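Local atomic coordinates of protein BCL9 homolog (Drosophila melanogaster, PDB entry 3ZPV), a protein that takes part in Wnt signal transduction as a nuclear transcriptional coactivator, represented by its short HD1 domain. Residues F27-I30 / I31-H34. Numbering follows the deposited sequence.
Sequences FQTI and IAYH
Phe27 lays its ring against the first turn of helix 30-35, with Tyr33 CA over the middle of one face, 4.0 Å from the ring centroid and nearly on its normal. From CB the side chain turns with CG anti to its carbonyl carbon (chi1 -65°), which carries the ring to the helix; CG comes up to Tyr33 N and CA. The two sides of the ring then part: CD1 meets Ala32 CB at 4.0 Å and CE1 nears Ala32 O, while CD2 and CE2 run to Tyr33, Phe27 CE2 reaching Tyr33 CD1 at 3.8 Å. The Tyr33 ring presents its edge to the Phe27 face in an offset edge-to-face pair, planes at 80°. With an alanine in place of Phe27, Tyr33 would probably lose the ring face under its CA and edge, and Ala32 CB an apolar neighbour. At the helix start, Thr29 OG1 accepts from Ala32 N at 3.1 Å, nearly straight, and Thr29 O takes a weak bond from Tyr33 N. His34 N binds Ile30 O, while His34 NE2 is hydrogen-bonded to Val9 O and its ring meets Phe8 and Phe10 edge-to-face. The Thr29 bond is an N-cap, opening the short second helix of the HD1 domain, with Phe27 from the preceding loop packed on its first turn.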
loop_
_atom_site.group_PDB
_atom_site.type_symbol
_atom_site.label_atom_id
_atom_site.label_comp_id
_atom_site.label_asym_id
_atom_site.label_seq_id
_atom_site.Cartn_x
_atom_site.Cartn_y
_atom_site.Cartn_z
ATOM N N PHE L 27 17.964 4.406 -1.636
ATOM C CA PHE L 27 17.746 3.254 -0.774
ATOM C C PHE L 27 17.507 1.991 -1.602
ATOM O O PHE L 27 17.252 2.068 -2.804
ATOM C CB PHE L 27 16.559 3.487 0.120
ATOM C CG PHE L 27 16.741 4.619 1.103
ATOM C CD1 PHE L 27 17.439 4.424 2.284
ATOM C CD2 PHE L 27 16.174 5.854 0.864
ATOM C CE1 PHE L 27 17.598 5.452 3.191
ATOM C CE2 PHE L 27 16.329 6.893 1.766
ATOM C CZ PHE L 27 17.037 6.690 2.937
ATOM N N GLN L 28 17.653 0.830 -0.968
ATOM C CA GLN L 28 17.520 -0.455 -1.661
ATOM C C GLN L 28 16.080 -0.938 -1.652
ATOM O O GLN L 28 15.626 -1.574 -2.599
ATOM C CB GLN L 28 18.391 -1.514 -0.994
ATOM C CG GLN L 28 19.814 -1.576 -1.483
ATOM C CD GLN L 28 20.503 -2.874 -1.074
ATOM O OE1 GLN L 28 21.059 -3.505 -1.943
ATOM N NE2 GLN L 28 20.421 -3.311 0.201
ATOM N N THR L 29 15.375 -0.643 -0.556
ATOM C CA THR L 29 13.987 -1.031 -0.380
ATOM C C THR L 29 13.206 0.090 0.245
ATOM O O THR L 29 13.781 0.980 0.904
ATOM C CB THR L 29 13.867 -2.247 0.564
ATOM O OG1 THR L 29 14.373 -1.908 1.859
ATOM C CG2 THR L 29 14.638 -3.426 0.007
ATOM N N ILE L 30 11.888 0.056 0.067
ATOM C CA ILE L 30 11.023 1.038 0.739
ATOM C C ILE L 30 11.047 0.884 2.257
ATOM O O ILE L 30 10.702 1.814 2.976
ATOM C CB ILE L 30 9.567 1.021 0.226
ATOM C CG1 ILE L 30 8.954 -0.382 0.337
ATOM C CG2 ILE L 30 9.517 1.503 -1.204
ATOM C CD1 ILE L 30 7.461 -0.399 0.096
ATOM N N ILE L 31 11.433 -0.293 2.740
ATOM C CA ILE L 31 11.540 -0.532 4.187
ATOM C C ILE L 31 12.693 0.278 4.737
ATOM O O ILE L 31 12.560 0.944 5.755
ATOM C CB ILE L 31 11.717 -2.032 4.524
ATOM C CG1 ILE L 31 10.521 -2.858 4.032
ATOM C CG2 ILE L 31 11.865 -2.239 6.017
ATOM C CD1 ILE L 31 9.156 -2.396 4.500
ATOM N N ALA L 32 13.823 0.243 4.048
ATOM C CA ALA L 32 14.971 1.071 4.430
ATOM C C ALA L 32 14.584 2.549 4.513
ATOM O O ALA L 32 14.997 3.264 5.441
ATOM C CB ALA L 32 16.121 0.870 3.449
ATOM N N TYR L 33 13.801 3.000 3.534
ATOM C CA TYR L 33 13.335 4.386 3.505
ATOM C C TYR L 33 12.464 4.699 4.709
ATOM O O TYR L 33 12.575 5.759 5.314
ATOM C CB TYR L 33 12.561 4.657 2.211
ATOM C CG TYR L 33 11.837 5.998 2.173
ATOM C CD1 TYR L 33 12.488 7.151 1.784
ATOM C CD2 TYR L 33 10.498 6.094 2.507
ATOM C CE1 TYR L 33 11.835 8.369 1.747
ATOM C CE2 TYR L 33 9.829 7.312 2.468
ATOM C CZ TYR L 33 10.508 8.453 2.098
ATOM O OH TYR L 33 9.859 9.681 2.071
ATOM N N HIS L 34 11.574 3.767 5.032
ATOM C CA HIS L 34 10.621 3.927 6.134
ATOM C C HIS L 34 11.356 4.118 7.466
ATOM O O HIS L 34 10.961 4.973 8.256
ATOM C CB HIS L 34 9.707 2.700 6.204
ATOM C CG HIS L 34 8.485 2.871 7.055
ATOM N ND1 HIS L 34 8.530 2.904 8.435
ATOM C CD2 HIS L 34 7.177 2.974 6.718
ATOM C CE1 HIS L 34 7.304 3.044 8.911
ATOM N NE2 HIS L 34 6.463 3.082 7.890
#